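Local coordinates for protein protocadherin gamma-B3 (PDB 5K8R) that probably mediates calcium-dependent cell adhesion through extracellular cadherin repeats, the first four of which form this fragment, and may help establish specific neuronal connections, at residues Ile3-Pro8 with Gly18-Asp23; Leu180-Val185 with Cys194-Arg199; Gln355-Phe360 with Asn389-Ala394. All coordinates share one frame; numbering follows the deposited sequence.

Contact 1 (Ile3-Pro8 with Gly18-Asp23)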
# COMPACT_ATOMS: atom_id res chain seq x y z
N ILE A 3 -62.74 -25.82 15.61
CA ILE A 3 -62.38 -25.02 16.78
C ILE A 3 -60.88 -24.75 16.82
O ILE A 3 -60.08 -25.60 16.42
CB ILE A 3 -62.81 -25.70 18.09
CG1 ILE A 3 -62.42 -24.84 19.29
CG2 ILE A 3 -62.19 -27.09 18.20
CD1 ILE A 3 -63.32 -25.03 20.49
N ARG A 4 -60.51 -23.58 17.31
CA ARG A 4 -59.10 -23.20 17.41
C ARG A 4 -58.73 -22.54 18.74
O ARG A 4 -59.13 -21.41 19.02
CB ARG A 4 -58.72 -22.28 16.25
CG ARG A 4 -57.33 -21.67 16.36
CD ARG A 4 -57.33 -20.21 15.97
NE ARG A 4 -57.41 -19.32 17.13
CZ ARG A 4 -57.28 -18.00 17.07
NH1 ARG A 4 -57.05 -17.41 15.91
NH2 ARG A 4 -57.37 -17.28 18.18
N TYR A 5 -57.95 -23.25 19.54
CA TYR A 5 -57.48 -22.76 20.83
C TYR A 5 -56.20 -21.95 20.62
O TYR A 5 -55.67 -21.85 19.51
CB TYR A 5 -57.26 -23.92 21.80
CG TYR A 5 -58.50 -24.74 22.07
CD1 TYR A 5 -59.46 -24.30 22.97
CD2 TYR A 5 -58.71 -25.95 21.43
CE1 TYR A 5 -60.59 -25.05 23.23
CE2 TYR A 5 -59.84 -26.71 21.67
CZ TYR A 5 -60.78 -26.25 22.57
OH TYR A 5 -61.91 -27.00 22.82
N ALA A 6 -55.69 -21.37 21.70
CA ALA A 6 -54.47 -20.58 21.64
C ALA A 6 -53.77 -20.67 22.98
O ALA A 6 -54.30 -20.20 23.99
CB ALA A 6 -54.77 -19.12 21.28
N ILE A 7 -52.58 -21.26 23.00
CA ILE A 7 -51.85 -21.47 24.25
C ILE A 7 -50.41 -21.02 24.08
O ILE A 7 -49.86 -21.11 22.97
CB ILE A 7 -51.91 -22.94 24.70
CG1 ILE A 7 -51.40 -23.86 23.59
CG2 ILE A 7 -53.33 -23.32 25.10
CD1 ILE A 7 -51.32 -25.32 23.99
N PRO A 8 -49.75 -20.52 25.13
CA PRO A 8 -48.32 -20.22 25.03
C PRO A 8 -47.51 -21.50 24.93
O PRO A 8 -47.94 -22.59 25.33
CB PRO A 8 -48.03 -19.47 26.32
CG PRO A 8 -49.06 -19.95 27.28
CD PRO A 8 -50.30 -20.18 26.45
N GLY A 18 -57.95 -27.17 26.55
CA GLY A 18 -59.35 -26.79 26.43
C GLY A 18 -60.28 -27.90 26.85
O GLY A 18 -59.85 -28.99 27.26
N ASN A 19 -61.57 -27.61 26.76
CA ASN A 19 -62.63 -28.57 27.04
C ASN A 19 -63.23 -28.99 25.69
O ASN A 19 -64.28 -28.49 25.28
CB ASN A 19 -63.69 -27.98 27.98
CG ASN A 19 -63.08 -27.36 29.23
OD1 ASN A 19 -62.67 -28.06 30.15
ND2 ASN A 19 -63.05 -26.03 29.27
N LEU A 20 -62.54 -29.90 25.01
CA LEU A 20 -62.94 -30.28 23.66
C LEU A 20 -64.35 -30.86 23.63
O LEU A 20 -65.14 -30.55 22.72
CB LEU A 20 -61.95 -31.28 23.07
CG LEU A 20 -60.93 -30.71 22.08
CD1 LEU A 20 -60.05 -31.82 21.53
CD2 LEU A 20 -61.65 -29.97 20.96
N ALA A 21 -64.69 -31.69 24.60
CA ALA A 21 -66.02 -32.29 24.63
C ALA A 21 -67.10 -31.23 24.80
O ALA A 21 -68.08 -31.19 24.05
CB ALA A 21 -66.10 -33.33 25.75
N LYS A 22 -66.93 -30.35 25.79
CA LYS A 22 -67.91 -29.30 26.02
C LYS A 22 -68.01 -28.36 24.83
O LYS A 22 -69.12 -27.96 24.43
CB LYS A 22 -67.56 -28.51 27.28
CG LYS A 22 -68.40 -27.26 27.48
CD LYS A 22 -67.77 -26.32 28.50
CE LYS A 22 -68.53 -25.01 28.57
NZ LYS A 22 -67.89 -24.04 29.51
N ASP A 23 -66.88 -28.01 24.23
CA ASP A 23 -66.87 -27.03 23.15
C ASP A 23 -67.42 -27.58 21.84
O ASP A 23 -67.85 -26.80 20.99
CB ASP A 23 -65.46 -26.49 22.94
CG ASP A 23 -64.94 -25.73 24.14
OD1 ASP A 23 -65.76 -25.22 24.93
OD2 ASP A 23 -63.70 -25.64 24.30
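Y5 and D23 are joined tip to tip by the one hydrogen bond across this contact: the phenol OH donates to D23 OD2 over 2.7 Å. It lands on the anti lone pair, the one turned away from OD1, and the carboxylate plane is tilted 37° from the ring. The phenol is brought there because Y5 CG stands anti to the carbonyl carbon (chi1 -60°), which directs the ring from strand 3-8 to the short helix 20-23.

Apolar contacts flank the ring and the bond. L20 CD2 lies at the ring edge, in its plane, 3.8 Å from Y5 CE2, while I3 CG1 of the same strand covers one ring face near the rim. The end of I3 also reaches the helix, with CD1 3.6 Å from D23 CB and CG2 4.0 Å from L20 CD2.

Y5 CE1 is 3.8 Å from G18 CA, and a beta carbon built on G18 would clash with CE1, so the ring uses the room that the glycine leaves. An alanine in place of Y5 would probably leave D23 OD2 without this donor and open a gap between L20 and G18.

Strand 3-8 pairs with strand 85-94, and strand 16-19 belongs to the other sheet of the first cadherin repeat. The tyrosine therefore spans both layers: a single bond from its hydroxyl to the carboxylate of D23, itself partly exposed, fixes the tip of a ring otherwise held by apolar contacts.

Contact 2 (Leu180-Val185 with Cys194-Arg199)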
# COMPACT_ATOMS: atom_id res chain seq x y z
N LEU A 180 -14.07 -2.03 21.46
CA LEU A 180 -15.45 -1.61 21.60
C LEU A 180 -16.31 -2.78 22.09
O LEU A 180 -15.97 -3.95 21.91
CB LEU A 180 -16.00 -1.09 20.27
CG LEU A 180 -15.12 -0.10 19.51
CD1 LEU A 180 -15.78 0.32 18.21
CD2 LEU A 180 -14.79 1.11 20.37
N VAL A 181 -17.43 -2.43 22.71
CA VAL A 181 -18.38 -3.40 23.24
C VAL A 181 -19.75 -3.12 22.64
O VAL A 181 -20.22 -1.97 22.68
CB VAL A 181 -18.44 -3.37 24.78
CG1 VAL A 181 -19.40 -4.42 25.30
CG2 VAL A 181 -17.05 -3.58 25.37
N LEU A 182 -20.40 -4.14 22.13
CA LEU A 182 -21.70 -4.04 21.53
C LEU A 182 -22.67 -4.93 22.26
O LEU A 182 -22.39 -6.06 22.51
CB LEU A 182 -21.61 -4.46 20.08
CG LEU A 182 -22.80 -4.54 19.17
CD1 LEU A 182 -23.40 -3.19 18.99
CD2 LEU A 182 -22.50 -5.15 17.84
N THR A 183 -23.82 -4.41 22.58
CA THR A 183 -24.84 -5.15 23.31
C THR A 183 -26.14 -5.14 22.51
O THR A 183 -26.52 -4.12 21.93
CB THR A 183 -25.07 -4.54 24.70
OG1 THR A 183 -23.83 -4.50 25.41
CG2 THR A 183 -26.07 -5.38 25.49
N ALA A 184 -26.82 -6.29 22.49
CA ALA A 184 -28.11 -6.44 21.84
C ALA A 184 -29.13 -6.89 22.87
O ALA A 184 -28.94 -7.91 23.54
CB ALA A 184 -28.04 -7.45 20.69
N VAL A 185 -30.21 -6.12 23.01
CA VAL A 185 -31.29 -6.40 23.95
C VAL A 185 -32.58 -6.55 23.17
O VAL A 185 -32.96 -5.64 22.42
CB VAL A 185 -31.43 -5.30 25.02
CG1 VAL A 185 -32.37 -5.75 26.13
CG2 VAL A 185 -30.06 -4.91 25.57
N CYS A 194 -27.24 -9.85 24.91
CA CYS A 194 -25.95 -10.50 24.72
C CYS A 194 -24.93 -9.45 24.29
O CYS A 194 -25.29 -8.38 23.79
CB CYS A 194 -26.03 -11.63 23.68
SG CYS A 194 -26.31 -11.06 21.99
N THR A 195 -23.66 -9.77 24.48
CA THR A 195 -22.58 -8.84 24.20
C THR A 195 -21.55 -9.48 23.28
O THR A 195 -21.32 -10.69 23.31
CB THR A 195 -21.89 -8.37 25.49
OG1 THR A 195 -21.47 -9.51 26.25
CG2 THR A 195 -22.84 -7.53 26.33
N THR A 196 -20.92 -8.63 22.46
CA THR A 196 -19.81 -9.02 21.62
C THR A 196 -18.78 -7.90 21.64
O THR A 196 -19.11 -6.73 21.84
CB THR A 196 -20.25 -9.31 20.18
OG1 THR A 196 -19.11 -9.72 19.40
CG2 THR A 196 -20.87 -8.07 19.55
N GLN A 197 -17.51 -8.27 21.46
CA GLN A 197 -16.41 -7.32 21.49
C GLN A 197 -15.87 -7.11 20.08
O GLN A 197 -15.74 -8.06 19.31
CB GLN A 197 -15.30 -7.80 22.42
CG GLN A 197 -15.69 -7.83 23.89
CD GLN A 197 -14.58 -8.32 24.79
OE1 GLN A 197 -13.59 -8.88 24.32
NE2 GLN A 197 -14.73 -8.10 26.09
N ILE A 198 -15.58 -5.85 19.75
CA ILE A 198 -15.09 -5.47 18.43
C ILE A 198 -13.71 -4.87 18.61
O ILE A 198 -13.57 -3.79 19.21
CB ILE A 198 -16.04 -4.48 17.74
CG1 ILE A 198 -17.45 -5.06 17.65
CG2 ILE A 198 -15.52 -4.14 16.35
CD1 ILE A 198 -18.47 -4.08 17.12
N ARG A 199 -12.69 -5.55 18.10
CA ARG A 199 -11.32 -5.06 18.13
C ARG A 199 -11.04 -4.38 16.79
O ARG A 199 -10.73 -5.04 15.80
CB ARG A 199 -10.32 -6.18 18.41
CG ARG A 199 -8.87 -5.74 18.31
CD ARG A 199 -7.91 -6.76 18.90
NE ARG A 199 -8.05 -8.09 18.31
CZ ARG A 199 -8.63 -9.12 18.91
NH1 ARG A 199 -9.12 -8.98 20.14
NH2 ARG A 199 -8.72 -10.29 18.30
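The beta hairpin of strands 177-186 and 193-203 brings L180, L182 and A184 opposite I198, T196 and C194 as antiparallel hydrogen-bonded pairs. The L182-T196 pair is nearly straight: L182 N reaches T196 O over 2.9 Å with 169° at the hydrogen, and T196 N returns a bond to L182 O at 3.0 Å. At the L180-I198 pair both bonds, L180 N to I198 O and I198 N to L180 O, are 2.9 Å long and nearly straight. T195 CA adds a CA-H...O contact to L182 O at 3.3 Å.

In the cadherin fold these are strands F and G, and the two faces of the pair differ. L180, L182, A184, T196 and I198 are buried on the face turned to the interior of the second repeat, where F148 and L150 meet the leucines. L182 and T196 lie side by side, with L182 CB 3.7 Å from T196 CG2; T196 OG1 bonds instead to N106 O and Q105 O. Further along, L182 CD2 meets I198 CD1 at 4.2 Å. The other face carries V181, T183, T195 and Q197. There T183 and T195 point the same way, and T195 CG2, anti to its carbonyl carbon, comes within 3.3 Å of T183 OG1.

Contact 3 (Gln355-Phe360 with Asn389-Ala394)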
# COMPACT_ATOMS: atom_id res chain seq x y z
N GLN A 355 68.20 26.74 1.39
CA GLN A 355 69.55 26.91 1.90
C GLN A 355 70.55 26.22 0.99
O GLN A 355 70.20 25.40 0.13
CB GLN A 355 69.67 26.39 3.34
CG GLN A 355 69.04 25.02 3.56
CD GLN A 355 68.98 24.65 5.03
OE1 GLN A 355 69.23 25.47 5.90
NE2 GLN A 355 68.64 23.39 5.30
N LEU A 356 71.82 26.57 1.19
CA LEU A 356 72.93 26.12 0.37
C LEU A 356 73.78 25.14 1.17
O LEU A 356 74.27 25.48 2.25
CB LEU A 356 73.77 27.31 -0.10
CG LEU A 356 74.87 27.07 -1.13
CD1 LEU A 356 74.59 25.82 -1.94
CD2 LEU A 356 75.02 28.29 -2.03
N LYS A 357 73.96 23.93 0.64
CA LYS A 357 74.72 22.88 1.31
C LYS A 357 76.12 22.82 0.70
O LYS A 357 76.28 22.43 -0.46
CB LYS A 357 74.01 21.53 1.18
CG LYS A 357 74.72 20.39 1.88
CD LYS A 357 74.08 19.05 1.54
CE LYS A 357 74.26 18.71 0.07
NZ LYS A 357 73.67 17.39 -0.28
N GLY A 358 77.10 23.18 1.49
CA GLY A 358 78.47 23.14 1.04
C GLY A 358 79.21 24.39 1.41
O GLY A 358 78.64 25.32 1.91
N ASN A 359 80.50 24.39 1.14
CA ASN A 359 81.32 25.54 1.43
C ASN A 359 81.89 26.02 0.12
O ASN A 359 83.01 25.78 -0.21
CB ASN A 359 82.39 25.22 2.46
CG ASN A 359 81.83 24.95 3.84
OD1 ASN A 359 81.35 25.84 4.54
ND2 ASN A 359 81.91 23.70 4.26
N PHE A 360 81.05 26.71 -0.61
CA PHE A 360 81.33 27.28 -1.92
C PHE A 360 81.60 28.77 -1.81
O PHE A 360 81.22 29.42 -0.83
CB PHE A 360 80.15 27.04 -2.87
CG PHE A 360 79.74 25.60 -2.98
CD1 PHE A 360 80.52 24.69 -3.66
CD2 PHE A 360 78.56 25.17 -2.40
CE1 PHE A 360 80.14 23.37 -3.76
CE2 PHE A 360 78.17 23.85 -2.50
CZ PHE A 360 78.96 22.94 -3.18
N ASN A 389 79.99 22.15 -8.21
CA ASN A 389 78.72 21.42 -8.15
C ASN A 389 77.94 21.97 -6.96
O ASN A 389 78.09 21.52 -5.83
CB ASN A 389 78.97 19.92 -8.02
CG ASN A 389 79.57 19.32 -9.28
OD1 ASN A 389 79.14 19.64 -10.39
ND2 ASN A 389 80.56 18.45 -9.12
N VAL A 390 77.10 22.96 -7.24
CA VAL A 390 76.35 23.67 -6.21
C VAL A 390 75.03 22.94 -5.97
O VAL A 390 74.22 22.78 -6.89
CB VAL A 390 76.10 25.13 -6.60
CG1 VAL A 390 75.21 25.81 -5.58
CG2 VAL A 390 77.43 25.87 -6.74
N THR A 391 74.82 22.50 -4.73
CA THR A 391 73.60 21.79 -4.34
C THR A 391 72.72 22.72 -3.52
O THR A 391 73.14 23.21 -2.47
CB THR A 391 73.94 20.53 -3.54
OG1 THR A 391 74.65 19.60 -4.36
CG2 THR A 391 72.66 19.87 -3.03
N ILE A 392 71.51 22.96 -4.01
CA ILE A 392 70.53 23.79 -3.32
C ILE A 392 69.49 22.88 -2.69
O ILE A 392 68.99 21.94 -3.34
CB ILE A 392 69.87 24.79 -4.29
CG1 ILE A 392 70.93 25.65 -4.97
CG2 ILE A 392 68.87 25.66 -3.55
CD1 ILE A 392 71.74 26.49 -4.02
N THR A 393 69.16 23.13 -1.42
CA THR A 393 68.19 22.32 -0.69
C THR A 393 67.01 23.19 -0.27
O THR A 393 67.18 24.36 0.09
CB THR A 393 68.82 21.66 0.54
OG1 THR A 393 69.38 22.67 1.39
CG2 THR A 393 69.92 20.70 0.12
N ALA A 394 65.82 22.60 -0.30
CA ALA A 394 64.60 23.27 0.13
C ALA A 394 63.83 22.35 1.07
O ALA A 394 63.67 21.16 0.78
CB ALA A 394 63.72 23.65 -1.07
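K357 lies alongside T391, its side chain pointing the same way. Its CB is 4.1 Å from T391 O and 4.3 Å from T393 CG2. CG is anti to the backbone N, and the chain runs on through CD until it bends at chi3 (66°); the bend lays CE against T391 CG2 at 3.7 Å. NZ ends near the same methyl, so the tip meets T391 through its carbon branch, while T391 OG1 bonds to T407 OG1 on the next strand.

The backbone evidence is firmest at Q355 and T393, whose two N-H...O bonds are both 2.9 Å long and nearly straight. Q355 O is gripped twice, because T393 OG1, placed between its own N and carbonyl carbon (chi1 57°), also donates to it at 3.1 Å, from well above the carbonyl plane. The bond from K357 N to T391 O is longer, 3.3 Å.

On the opposite face of the sheet L356 CD1 meets V390 CG1 and I392 CD1, the latter at 3.6 Å, with I364 and L374 of the second sheet also packed on L356. Past G358 the chain returns, and the F360 ring sets one face, near the rim, over V390 CA.

Strand 352-357 is the outermost strand of its sheet and strand 387-396 its inner neighbour: this is the C-F strand pair of the cadherin beta sandwich, here in the fourth repeat.

In the fold
The three contacts lie in three different cadherin repeats of one elongated chain: contacts 1 and 3 fall on opposite sides of its centre, about 145 Å apart between centres, and the centres of contacts 1 and 2 are about 44 Å apart. None touches another. Contacts 2 and 3 both use the F strand, paired with G in contact 2, through three hydrogen-bonded pairs, and with C in contact 3, whose firm pair gains a side-chain bond from T393 OG1. Each has one face with exposed polar chains. Contact 1 instead joins opposite sheets through side chains, its polar bond between partly exposed residues. Contact 2 has five buried touching residues, the others two each.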